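Local coordinates for Alpha/beta hydrolase fold protein (Chitinophaga pinensis, PDB 4PW0) that is probably a serine hydrolase of the alpha/beta hydrolase fold, whose natural substrate and reaction are not known, at residues S232-M237 and A260-F265; F227-S232 and S255-A260; D105-S110 and K129-G134; K141-F146 and T205-W210. All coordinates share one frame; numbering follows the deposited sequence.

Overall arrangement
Contacts 2 and 3 lie in the parallel part of the same mixed sheet: strands 226-231 and 127-133 are neighbours, F227 N standing 2.8 Å from I130 O, and the two centres are about 13 Å apart. Contact 1 continues from the ends of the strands in contact 2, shares S232 and A260 with it, and has its centre about 7 Å away. Contacts 1 and 3 meet at the probable active site, where H262 NE2 comes to 3.4 Å from S110 OG. Contact 4 packs against the loop of contact 1, about 16 Å away between centres, with L143 CD2 3.7 Å from M236 O; the nearest atoms of contacts 3 and 4 are about 5 Å apart, without touching.

Contact 1 of 4, residues S232-M237 and A260-F265; sequences SNDEMM and AAHGSF
S232 starts the contact by turning its hydroxyl to the backbone of A260, whose N donates to S232 OG over 3.0 Å. One residue on, N233 N returns a bond to A260 O (2.9 Å), and N233 O rests against A261 CB; the amide end of N233 points elsewhere, ND2 bonding to E168. D234 carries the centre. Its chi1 of 178° sets CG anti to the backbone N, and the side chain runs beside that of H262, both pointing the same way. H262 ND1 donates to D234 OD2 at 2.7 Å; OD2 lies in the ring plane, and the N-H meets it on the syn side but 34° out of the carboxylate plane, the two planes being 60° apart. OD2 takes a second bond from Q230 NE2, and OD1 accepts from M237 N (3.0 Å), from above the carboxylate plane, in an Asx motif, with a weak bond from M236 N besides. These bonds should hold the carboxylate against rotation. At E235 the backbone N shares a water with H262 N. The selenium of the selenomethionine M236 sits over one face of the imidazole, 3.8 Å from its centroid and displaced toward the rim, with CE over the same ring. M237, also selenomethionine, brings CG obliquely to within 3.9 Å of H262 ND1. The H262 side chain also touches S110. Such a loop acid after one strand, bonded to a histidine after the next, is consistent with the Asp-His half of a Ser-His-Asp catalytic triad of the alpha/beta hydrolase fold.

Contact 2 of 4, residues F227-S232 and S255-A260; sequences FVVQGS and SLYPDA
V228 O takes the first bond of this parallel strand pair, from S255 N at 2.9 Å. S255 O then accepts from Q230 N (3.1 Å), and Q230 O from Y257 N (2.9 Å), so Q230, facing L256, uses both its N and its O on the residues flanking L256, S255 and Y257. CA-H groups of V229 and L256 lean on S255 O and Q230 O as well. The Q230 side chain folds back, bent at chi2 (54°), and its OE1 accepts from G231 N on a lone pair at 2.7 Å, NE2 being the donor to D234 OD2 met in contact 1. S255 OG lies at the F227 ring edge in one of two modelled placements, yet its polar partner is Q275, which also bonds Y257 OH. V229 CG1 packs obliquely on Y257 CE2 at 3.6 Å, and L256 CD2 touches Q230 CB. Beyond the strands S232 OG holds A260 N, as in contact 1; an alanine at S232 would probably leave that amide without its acceptor and allow the turn after Y257 to shift. The pair closes a beta-alpha-beta unit through helix 240-248, which touches V228 and Q230. Helix 269-282 meets F227 and Y257, strand 127-133 bonds the far side of strand 226-231, and S255 and L256 pair antiparallel with a strand of the second subunit, carrying the sheet across the interface.

Contact 3 of 4, residues D105-S110 and K129-G134; sequences DVLGFS and KIIIVG
D105-F109 and K129-V133 run parallel in register, their axes 4.7 Å apart at closest approach and only 9° from alignment, with five backbone hydrogen bonds from V106 N to K129 O through to S110 N to V133 O. D105 adds a side-chain bond at the start: its OD1 accepts from K129 N at 2.9 Å, met on the anti side. The two side chains lie side by side, but OD2 pairs with R128 and K129 NZ reaches carbonyls near the C-terminus. An alanine at D105 would probably leave K129 N without this acceptor and R128 without its salt-bridge mate. On one face V106 CG2 meets I130 CG1 at 3.9 Å. On the other, the L107 side chain crosses that of I131 obliquely, L107 CG 4.1 Å from I131 CB, and F109 lays CD1 against V133 CG1 (3.7 Å), its ring edge near V133 O. G134 has positive phi, and a side chain there would come tight against F109 CE1. S110 leaves the strand with phi 64° and psi -122°, just before helix 111-122. This strained strand-turn-helix, with G108 and G112 on either side of S110 in sequence, fits the nucleophile elbow of alpha/beta hydrolases.

Contact 4 of 4, residues K141-F146 and T205-W210; sequences KVLHTF and TAITNW
F146 has CG anti to its backbone N (chi1 178°), and I207 likewise sets CG2 anti to its own N, a pair of torsions that brings ring and methyl together. I207 CG2 stands over the centre of the F146 ring, 3.6 Å from the centroid and only 8° off the ring normal, a well-centred CH-pi contact. I207 CD1 reaches the far end of the same ring, 3.8 Å from F146 CZ. At the ring's edge, near its plane, lies T208 OG1, 3.7 Å from F146 CD2; this is packing, since that hydroxyl is bonded to L204 O one turn back. The L143 side chain crosses that of I207 at about a right angle, its two methyls parting to different partners. CD2 touches I207 CG2 at 3.9 Å, so this one methyl is packed by both the leucine and the phenylalanine. CD1 rests near I207 O and meets W210 CD1 (3.8 Å) in the plane of the indole, at its edge. T208 CG2 lies 3.9 Å from L143 O, where the backbones come nearest. No hydrogen bond links the two segments; the join is apolar packing. F146 N bonds back to L143 O, tying the start of helix 146-154 to L143 of the preceding loop. The W210 ring stacks on F114 of helix 111-122, with NE1 bonded to A136 O. I207 and L143 also touch that helix, F146 meets F45 edge-to-face, and M236 and M237 lie against F146 and L143, so helix 197-212 and the start of helix 146-154 pack together beside helix 111-122.

Contact 1 of 4, residues S232-M237 and A260-F265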
loop_
_atom_site.group_PDB
_atom_site.type_symbol
_atom_site.label_atom_id
_atom_site.label_comp_id
_atom_site.label_asym_id
_atom_site.label_seq_id
_atom_site.Cartn_x
_atom_site.Cartn_y
_atom_site.Cartn_z
ATOM N N SER A 232 1.533 8.263 -7.929
ATOM C CA SER A 232 0.283 8.942 -8.187
ATOM C C SER A 232 0.051 9.267 -9.654
ATOM O O SER A 232 -1.110 9.338 -10.088
ATOM C CB SER A 232 0.212 10.218 -7.348
ATOM O OG SER A 232 1.325 11.087 -7.577
ATOM N N ASN A 233 1.100 9.478 -10.450
ATOM C CA ASN A 233 0.939 9.820 -11.864
ATOM C C ASN A 233 2.080 9.316 -12.735
ATOM O O ASN A 233 3.002 10.044 -13.081
ATOM C CB ASN A 233 0.755 11.315 -12.042
ATOM C CG ASN A 233 0.525 11.685 -13.462
ATOM O OD1 ASN A 233 0.055 10.900 -14.306
ATOM N ND2 ASN A 233 0.906 12.945 -13.753
ATOM N N ASP A 234 1.989 8.041 -13.112
ATOM C CA ASP A 234 2.928 7.420 -14.038
ATOM C C ASP A 234 2.390 7.713 -15.460
ATOM O O ASP A 234 1.403 7.141 -15.900
ATOM C CB ASP A 234 3.051 5.920 -13.785
ATOM C CG ASP A 234 3.977 5.227 -14.734
ATOM O OD1 ASP A 234 4.246 5.741 -15.825
ATOM O OD2 ASP A 234 4.447 4.093 -14.374
ATOM N N GLU A 235 3.029 8.678 -16.130
ATOM C CA GLU A 235 2.656 9.080 -17.495
ATOM C C GLU A 235 2.814 7.972 -18.541
ATOM O O GLU A 235 2.082 7.915 -19.544
ATOM C CB GLU A 235 3.505 10.304 -17.943
ATOM C CG GLU A 235 3.143 10.821 -19.330
ATOM C CD GLU A 235 3.751 12.158 -19.771
ATOM O OE1 GLU A 235 4.781 12.633 -19.232
ATOM O OE2 GLU A 235 3.154 12.738 -20.727
HETATM N N MSE A 236 3.827 7.122 -18.354
HETATM C CA MSE A 236 4.130 6.071 -19.305
HETATM C C MSE A 236 3.087 4.960 -19.281
HETATM O O MSE A 236 2.718 4.428 -20.325
HETATM C CB MSE A 236 5.528 5.516 -18.952
HETATM C CG MSE A 236 5.977 4.407 -19.887
HETATM SE SE MSE A 236 7.666 3.611 -19.310
HETATM C CE MSE A 236 8.774 5.190 -19.460
HETATM N N MSE A 237 2.679 4.572 -18.060
HETATM C CA MSE A 237 1.889 3.366 -17.858
HETATM C C MSE A 237 0.443 3.639 -17.458
HETATM O O MSE A 237 -0.359 2.698 -17.533
HETATM C CB MSE A 237 2.508 2.539 -16.740
HETATM C CG MSE A 237 3.932 2.073 -17.008
HETATM SE SE MSE A 237 3.978 0.743 -18.447
HETATM C CE MSE A 237 5.881 0.395 -18.410
ATOM N N ALA A 260 4.248 11.253 -7.040
ATOM C CA ALA A 260 5.279 10.432 -7.632
ATOM C C ALA A 260 4.839 9.951 -8.997
ATOM O O ALA A 260 3.677 10.119 -9.386
ATOM C CB ALA A 260 5.605 9.288 -6.697
ATOM N N ALA A 261 5.774 9.356 -9.741
ATOM C CA ALA A 261 5.495 9.028 -11.129
ATOM C C ALA A 261 6.041 7.649 -11.432
ATOM O O ALA A 261 6.004 6.755 -10.573
ATOM C CB ALA A 261 6.085 10.116 -12.043
ATOM N N HIS A 262 6.491 7.430 -12.659
ATOM C CA HIS A 262 6.916 6.110 -13.089
ATOM C C HIS A 262 8.040 5.519 -12.234
ATOM O O HIS A 262 8.119 4.302 -12.094
ATOM C CB HIS A 262 7.283 6.198 -14.560
ATOM C CG HIS A 262 7.767 4.924 -15.149
ATOM N ND1 HIS A 262 7.002 3.779 -15.221
ATOM C CD2 HIS A 262 8.969 4.604 -15.684
ATOM C CE1 HIS A 262 7.707 2.822 -15.792
ATOM N NE2 HIS A 262 8.906 3.292 -16.044
ATOM N N GLY A 263 8.894 6.372 -11.659
ATOM C CA GLY A 263 9.927 5.934 -10.771
ATOM C C GLY A 263 9.570 5.940 -9.309
ATOM O O GLY A 263 10.413 6.216 -8.449
ATOM N N SER A 264 8.325 5.599 -8.984
ATOM C CA SER A 264 7.829 5.614 -7.626
ATOM C C SER A 264 8.794 5.056 -6.563
ATOM O O SER A 264 9.032 5.672 -5.516
ATOM C CB SER A 264 6.491 4.827 -7.560
ATOM O OG SER A 264 6.663 3.469 -7.886
ATOM N N PHE A 265 9.314 3.857 -6.800
ATOM C CA PHE A 265 10.167 3.221 -5.798
ATOM C C PHE A 265 11.540 3.895 -5.655
ATOM O O PHE A 265 12.152 3.790 -4.606
ATOM C CB PHE A 265 10.248 1.696 -5.920
ATOM C CG PHE A 265 11.032 1.096 -7.051
ATOM C CD1 PHE A 265 11.473 1.769 -8.161
ATOM C CD2 PHE A 265 11.320 -0.275 -6.968
ATOM C CE1 PHE A 265 12.199 1.142 -9.182
ATOM C CE2 PHE A 265 12.028 -0.889 -7.989
ATOM C CZ PHE A 265 12.483 -0.197 -9.069
HETATM O O HOH W 1 5.815 9.152 -15.216
#

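Contact 2 of 4, residues F227-S232 and S255-A260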
loop_
_atom_site.group_PDB
_atom_site.type_symbol
_atom_site.label_atom_id
_atom_site.label_comp_id
_atom_site.label_asym_id
_atom_site.label_seq_id
_atom_site.Cartn_x
_atom_site.Cartn_y
_atom_site.Cartn_z
ATOM N N PHE A 227 2.418 -8.085 -5.267
ATOM C CA PHE A 227 2.473 -6.766 -4.654
ATOM C C PHE A 227 2.711 -5.771 -5.783
ATOM O O PHE A 227 3.743 -5.866 -6.489
ATOM C CB PHE A 227 3.612 -6.739 -3.662
ATOM C CG PHE A 227 3.847 -5.416 -3.001
ATOM C CD1 PHE A 227 2.782 -4.561 -2.698
ATOM C CD2 PHE A 227 5.123 -5.030 -2.669
ATOM C CE1 PHE A 227 2.995 -3.363 -2.026
ATOM C CE2 PHE A 227 5.343 -3.844 -1.990
ATOM C CZ PHE A 227 4.292 -2.996 -1.708
ATOM N N VAL A 228 1.760 -4.858 -5.990
ATOM C CA VAL A 228 1.798 -3.909 -7.116
ATOM C C VAL A 228 2.089 -2.534 -6.499
ATOM O O VAL A 228 1.351 -2.088 -5.624
ATOM C CB VAL A 228 0.460 -3.863 -7.858
ATOM C CG1 VAL A 228 0.519 -2.852 -8.975
ATOM C CG2 VAL A 228 0.039 -5.231 -8.405
ATOM N N VAL A 229 3.127 -1.871 -7.009
ATOM C CA VAL A 229 3.529 -0.535 -6.534
ATOM C C VAL A 229 3.512 0.445 -7.713
ATOM O O VAL A 229 3.963 0.145 -8.836
ATOM C CB VAL A 229 4.942 -0.580 -5.929
ATOM C CG1 VAL A 229 5.471 0.814 -5.589
ATOM C CG2 VAL A 229 4.960 -1.477 -4.706
ATOM N N GLN A 230 2.991 1.638 -7.452
ATOM C CA GLN A 230 2.932 2.686 -8.471
ATOM C C GLN A 230 2.882 4.053 -7.796
ATOM O O GLN A 230 2.517 4.151 -6.620
ATOM C CB GLN A 230 1.714 2.404 -9.357
ATOM C CG GLN A 230 1.455 3.336 -10.529
ATOM C CD GLN A 230 2.648 3.471 -11.440
ATOM O OE1 GLN A 230 3.635 4.128 -11.067
ATOM N NE2 GLN A 230 2.590 2.913 -12.632
ATOM N N GLY A 231 3.277 5.089 -8.536
ATOM C CA GLY A 231 3.138 6.440 -8.051
ATOM C C GLY A 231 1.789 7.056 -8.427
ATOM O O GLY A 231 1.039 6.482 -9.199
ATOM N N SER A 232 1.533 8.263 -7.929
ATOM C CA SER A 232 0.283 8.942 -8.187
ATOM C C SER A 232 0.051 9.267 -9.654
ATOM O O SER A 232 -1.110 9.338 -10.088
ATOM C CB SER A 232 0.212 10.218 -7.348
ATOM O OG SER A 232 1.325 11.087 -7.577
ATOM N N SER A 255 -0.055 -0.736 -3.525
ATOM C CA SER A 255 0.438 0.471 -2.843
ATOM C C SER A 255 0.607 1.586 -3.868
ATOM O O SER A 255 1.286 1.382 -4.877
ATOM C CB SER A 255 1.826 0.183 -2.216
ATOM O OG SER A 255 1.805 -0.599 -1.008
ATOM N N LEU A 256 -0.005 2.740 -3.607
ATOM C CA LEU A 256 0.243 3.925 -4.410
ATOM C C LEU A 256 0.941 4.986 -3.557
ATOM O O LEU A 256 0.556 5.253 -2.406
ATOM C CB LEU A 256 -1.032 4.520 -4.993
ATOM C CG LEU A 256 -1.883 3.621 -5.861
ATOM C CD1 LEU A 256 -3.087 4.381 -6.386
ATOM C CD2 LEU A 256 -1.072 3.030 -6.984
ATOM N N TYR A 257 1.981 5.571 -4.154
ATOM C CA TYR A 257 2.849 6.528 -3.453
ATOM C C TYR A 257 2.585 7.980 -3.896
ATOM O O TYR A 257 2.354 8.219 -5.078
ATOM C CB TYR A 257 4.341 6.189 -3.652
ATOM C CG TYR A 257 4.801 4.835 -3.146
ATOM C CD1 TYR A 257 4.055 4.070 -2.275
ATOM C CD2 TYR A 257 6.063 4.358 -3.508
ATOM C CE1 TYR A 257 4.506 2.838 -1.780
ATOM C CE2 TYR A 257 6.505 3.150 -3.040
ATOM C CZ TYR A 257 5.763 2.394 -2.209
ATOM O OH TYR A 257 6.264 1.170 -1.761
ATOM N N PRO A 258 2.625 8.915 -2.950
ATOM C CA PRO A 258 2.146 10.283 -3.260
ATOM C C PRO A 258 3.114 11.113 -4.062
ATOM O O PRO A 258 4.352 11.017 -3.905
ATOM C CB PRO A 258 1.970 10.886 -1.869
ATOM C CG PRO A 258 2.922 10.120 -0.982
ATOM C CD PRO A 258 2.861 8.704 -1.518
ATOM N N ASP A 259 2.542 11.982 -4.894
ATOM C CA ASP A 259 3.313 12.986 -5.658
ATOM C C ASP A 259 4.516 12.353 -6.335
ATOM O O ASP A 259 5.639 12.877 -6.262
ATOM C CB ASP A 259 3.721 14.181 -4.808
ATOM C CG ASP A 259 4.243 15.344 -5.660
ATOM O OD1 ASP A 259 3.765 15.504 -6.793
ATOM O OD2 ASP A 259 5.119 16.030 -5.108
ATOM N N ALA A 260 4.248 11.253 -7.040
ATOM C CA ALA A 260 5.279 10.432 -7.632
ATOM C C ALA A 260 4.839 9.951 -8.997
ATOM O O ALA A 260 3.677 10.119 -9.386
ATOM C CB ALA A 260 5.605 9.288 -6.697
#

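Contact 3 of 4, residues D105-S110 and K129-G134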
loop_
_atom_site.group_PDB
_atom_site.type_symbol
_atom_site.label_atom_id
_atom_site.label_comp_id
_atom_site.label_asym_id
_atom_site.label_seq_id
_atom_site.Cartn_x
_atom_site.Cartn_y
_atom_site.Cartn_z
ATOM N N ASP A 105 11.177 -15.951 -6.065
ATOM C CA ASP A 105 10.299 -14.788 -6.133
ATOM C C ASP A 105 10.814 -13.899 -7.272
ATOM O O ASP A 105 11.979 -13.973 -7.675
ATOM C CB ASP A 105 10.358 -14.012 -4.824
ATOM C CG ASP A 105 9.814 -14.799 -3.648
ATOM O OD1 ASP A 105 8.785 -15.525 -3.806
ATOM O OD2 ASP A 105 10.369 -14.613 -2.538
ATOM N N VAL A 106 9.930 -13.004 -7.754
ATOM C CA VAL A 106 10.315 -12.082 -8.827
ATOM C C VAL A 106 9.895 -10.648 -8.496
ATOM O O VAL A 106 8.864 -10.421 -7.876
ATOM C CB VAL A 106 9.734 -12.482 -10.197
ATOM C CG1 VAL A 106 10.257 -13.849 -10.604
ATOM C CG2 VAL A 106 8.207 -12.493 -10.198
ATOM N N LEU A 107 10.725 -9.721 -8.986
ATOM C CA LEU A 107 10.431 -8.277 -8.891
ATOM C C LEU A 107 10.659 -7.710 -10.285
ATOM O O LEU A 107 11.757 -7.800 -10.827
ATOM C CB LEU A 107 11.367 -7.602 -7.885
ATOM C CG LEU A 107 11.209 -6.076 -7.669
ATOM C CD1 LEU A 107 12.011 -5.692 -6.429
ATOM C CD2 LEU A 107 11.719 -5.332 -8.804
ATOM N N GLY A 108 9.625 -7.133 -10.887
ATOM C CA GLY A 108 9.744 -6.580 -12.216
ATOM C C GLY A 108 9.376 -5.097 -12.188
ATOM O O GLY A 108 8.279 -4.744 -11.746
ATOM N N PHE A 109 10.276 -4.269 -12.739
ATOM C CA PHE A 109 10.033 -2.832 -12.867
ATOM C C PHE A 109 9.856 -2.486 -14.343
ATOM O O PHE A 109 10.714 -2.803 -15.161
ATOM C CB PHE A 109 11.236 -2.084 -12.276
ATOM C CG PHE A 109 11.186 -0.558 -12.423
ATOM C CD1 PHE A 109 10.003 0.133 -12.269
ATOM C CD2 PHE A 109 12.354 0.168 -12.655
ATOM C CE1 PHE A 109 9.964 1.514 -12.391
ATOM C CE2 PHE A 109 12.324 1.545 -12.733
ATOM C CZ PHE A 109 11.117 2.220 -12.610
ATOM N N SER A 110 8.725 -1.847 -14.686
ATOM C CA SER A 110 8.470 -1.293 -16.023
ATOM C C SER A 110 8.442 -2.483 -17.029
ATOM O O SER A 110 7.656 -3.417 -16.809
ATOM C CB SER A 110 9.482 -0.211 -16.323
ATOM O OG SER A 110 9.206 0.319 -17.615
ATOM N N LYS A 129 6.269 -15.638 -5.170
ATOM C CA LYS A 129 5.582 -14.338 -5.058
ATOM C C LYS A 129 6.111 -13.392 -6.129
ATOM O O LYS A 129 7.241 -13.526 -6.611
ATOM C CB LYS A 129 5.847 -13.723 -3.682
ATOM C CG LYS A 129 5.309 -14.585 -2.526
ATOM C CD LYS A 129 5.487 -13.911 -1.172
ATOM C CE LYS A 129 5.141 -14.791 -0.030
ATOM N NZ LYS A 129 5.252 -14.232 1.311
ATOM N N ILE A 130 5.273 -12.408 -6.445
ATOM C CA ILE A 130 5.540 -11.469 -7.538
ATOM C C ILE A 130 5.416 -10.030 -7.035
ATOM O O ILE A 130 4.434 -9.681 -6.377
ATOM C CB ILE A 130 4.509 -11.671 -8.661
ATOM C CG1 ILE A 130 4.513 -13.127 -9.145
ATOM C CG2 ILE A 130 4.682 -10.692 -9.801
ATOM C CD1 ILE A 130 3.395 -13.421 -10.126
ATOM N N ILE A 131 6.397 -9.193 -7.406
ATOM C CA ILE A 131 6.316 -7.737 -7.194
ATOM C C ILE A 131 6.349 -7.066 -8.567
ATOM O O ILE A 131 7.237 -7.364 -9.368
ATOM C CB ILE A 131 7.477 -7.227 -6.339
ATOM C CG1 ILE A 131 7.516 -7.959 -5.002
ATOM C CG2 ILE A 131 7.366 -5.716 -6.149
ATOM C CD1 ILE A 131 8.910 -8.056 -4.425
ATOM N N ILE A 132 5.388 -6.173 -8.818
ATOM C CA ILE A 132 5.271 -5.420 -10.057
ATOM C C ILE A 132 5.366 -3.947 -9.686
ATOM O O ILE A 132 4.552 -3.468 -8.897
ATOM C CB ILE A 132 3.956 -5.692 -10.801
ATOM C CG1 ILE A 132 3.849 -7.148 -11.193
ATOM C CG2 ILE A 132 3.826 -4.760 -12.009
ATOM C CD1 ILE A 132 2.496 -7.547 -11.721
ATOM N N VAL A 133 6.327 -3.250 -10.281
ATOM C CA VAL A 133 6.515 -1.808 -10.038
ATOM C C VAL A 133 6.381 -1.078 -11.360
ATOM O O VAL A 133 7.030 -1.456 -12.337
ATOM C CB VAL A 133 7.878 -1.494 -9.424
ATOM C CG1 VAL A 133 8.005 -0.018 -9.121
ATOM C CG2 VAL A 133 8.130 -2.363 -8.200
ATOM N N GLY A 134 5.564 -0.026 -11.404
ATOM C CA GLY A 134 5.568 0.834 -12.574
ATOM C C GLY A 134 5.226 0.130 -13.871
ATOM O O GLY A 134 5.925 0.340 -14.886
#

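Contact 4 of 4, residues K141-F146 and T205-W210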
loop_
_atom_site.group_PDB
_atom_site.type_symbol
_atom_site.label_atom_id
_atom_site.label_comp_id
_atom_site.label_asym_id
_atom_site.label_seq_id
_atom_site.Cartn_x
_atom_site.Cartn_y
_atom_site.Cartn_z
ATOM N N LYS A 141 -4.071 0.987 -23.796
ATOM C CA LYS A 141 -3.997 2.004 -24.826
ATOM C C LYS A 141 -2.872 3.009 -24.606
ATOM O O LYS A 141 -2.336 3.574 -25.552
ATOM C CB LYS A 141 -5.352 2.721 -24.935
ATOM C CG LYS A 141 -6.561 1.825 -25.161
ATOM C CD LYS A 141 -6.428 0.911 -26.373
ATOM C CE LYS A 141 -7.772 0.305 -26.741
ATOM N NZ LYS A 141 -7.556 -0.874 -27.611
ATOM N N VAL A 142 -2.499 3.259 -23.357
ATOM C CA VAL A 142 -1.481 4.275 -23.085
ATOM C C VAL A 142 -0.160 3.914 -23.780
ATOM O O VAL A 142 0.584 4.801 -24.171
ATOM C CB VAL A 142 -1.271 4.486 -21.558
ATOM C CG1 VAL A 142 -0.692 3.249 -20.900
ATOM C CG2 VAL A 142 -0.413 5.712 -21.259
ATOM N N LEU A 143 0.131 2.623 -23.930
ATOM C CA LEU A 143 1.389 2.217 -24.522
ATOM C C LEU A 143 1.388 2.397 -26.042
ATOM O O LEU A 143 2.443 2.355 -26.642
ATOM C CB LEU A 143 1.719 0.773 -24.170
ATOM C CG LEU A 143 2.131 0.603 -22.692
ATOM C CD1 LEU A 143 2.281 -0.856 -22.368
ATOM C CD2 LEU A 143 3.425 1.370 -22.358
ATOM N N HIS A 144 0.217 2.627 -26.656
ATOM C CA HIS A 144 0.219 2.900 -28.094
ATOM C C HIS A 144 1.007 4.150 -28.402
ATOM O O HIS A 144 1.536 4.305 -29.517
ATOM C CB HIS A 144 -1.215 3.077 -28.619
ATOM C CG HIS A 144 -2.092 1.879 -28.444
ATOM N ND1 HIS A 144 -3.367 1.816 -28.964
ATOM C CD2 HIS A 144 -1.915 0.736 -27.748
ATOM C CE1 HIS A 144 -3.906 0.660 -28.640
ATOM N NE2 HIS A 144 -3.057 -0.002 -27.880
ATOM N N THR A 145 1.090 5.062 -27.444
ATOM C CA THR A 145 1.844 6.301 -27.604
ATOM C C THR A 145 3.195 6.344 -26.914
ATOM O O THR A 145 3.834 7.380 -26.808
ATOM C CB THR A 145 1.027 7.512 -27.245
ATOM O OG1 THR A 145 0.577 7.407 -25.920
ATOM C CG2 THR A 145 -0.157 7.696 -28.299
ATOM N N PHE A 146 3.648 5.173 -26.485
ATOM C CA PHE A 146 4.969 5.056 -25.886
ATOM C C PHE A 146 6.070 5.589 -26.812
ATOM O O PHE A 146 6.928 6.306 -26.332
ATOM C CB PHE A 146 5.246 3.601 -25.449
ATOM C CG PHE A 146 6.592 3.409 -24.876
ATOM C CD1 PHE A 146 6.845 3.809 -23.613
ATOM C CD2 PHE A 146 7.617 2.775 -25.590
ATOM C CE1 PHE A 146 8.081 3.632 -23.046
ATOM C CE2 PHE A 146 8.848 2.592 -25.018
ATOM C CZ PHE A 146 9.093 3.041 -23.741
ATOM N N THR A 205 10.228 -1.541 -29.212
ATOM C CA THR A 205 9.272 -2.334 -29.963
ATOM C C THR A 205 8.425 -3.230 -29.035
ATOM O O THR A 205 7.191 -3.288 -29.127
ATOM C CB THR A 205 9.996 -3.207 -31.015
ATOM O OG1 THR A 205 10.792 -2.353 -31.829
ATOM C CG2 THR A 205 8.995 -3.943 -31.883
ATOM N N ALA A 206 9.107 -3.924 -28.116
ATOM C CA ALA A 206 8.467 -4.850 -27.209
ATOM C C ALA A 206 7.449 -4.138 -26.297
ATOM O O ALA A 206 6.337 -4.674 -26.052
ATOM C CB ALA A 206 9.496 -5.597 -26.387
ATOM N N ILE A 207 7.818 -2.963 -25.802
ATOM C CA ILE A 207 6.951 -2.250 -24.886
ATOM C C ILE A 207 5.711 -1.749 -25.619
ATOM O O ILE A 207 4.570 -1.874 -25.141
ATOM C CB ILE A 207 7.704 -1.093 -24.243
ATOM C CG1 ILE A 207 8.753 -1.620 -23.283
ATOM C CG2 ILE A 207 6.772 -0.136 -23.531
ATOM C CD1 ILE A 207 9.811 -0.604 -22.932
ATOM N N THR A 208 5.912 -1.206 -26.803
ATOM C CA THR A 208 4.778 -0.721 -27.594
ATOM C C THR A 208 3.816 -1.862 -27.911
ATOM O O THR A 208 2.584 -1.711 -27.774
ATOM C CB THR A 208 5.301 -0.042 -28.894
ATOM O OG1 THR A 208 6.222 1.020 -28.555
ATOM C CG2 THR A 208 4.137 0.565 -29.679
ATOM N N ASN A 209 4.365 -2.984 -28.334
ATOM C CA ASN A 209 3.524 -4.123 -28.664
ATOM C C ASN A 209 2.845 -4.820 -27.506
ATOM O O ASN A 209 1.769 -5.400 -27.683
ATOM C CB ASN A 209 4.255 -5.114 -29.570
ATOM C CG ASN A 209 4.275 -4.654 -31.007
ATOM O OD1 ASN A 209 3.381 -3.965 -31.484
ATOM N ND2 ASN A 209 5.308 -4.995 -31.688
ATOM N N TRP A 210 3.408 -4.723 -26.306
ATOM C CA TRP A 210 2.695 -5.185 -25.113
ATOM C C TRP A 210 1.348 -4.471 -25.043
ATOM O O TRP A 210 0.356 -5.088 -24.653
ATOM C CB TRP A 210 3.541 -4.909 -23.862
ATOM C CG TRP A 210 2.960 -5.367 -22.567
ATOM C CD1 TRP A 210 2.338 -4.597 -21.636
ATOM C CD2 TRP A 210 2.986 -6.689 -22.029
ATOM N NE1 TRP A 210 1.978 -5.359 -20.556
ATOM C CE2 TRP A 210 2.391 -6.636 -20.755
ATOM C CE3 TRP A 210 3.459 -7.913 -22.486
ATOM C CZ2 TRP A 210 2.294 -7.747 -19.930
ATOM C CZ3 TRP A 210 3.357 -9.018 -21.658
ATOM C CH2 TRP A 210 2.793 -8.918 -20.389
#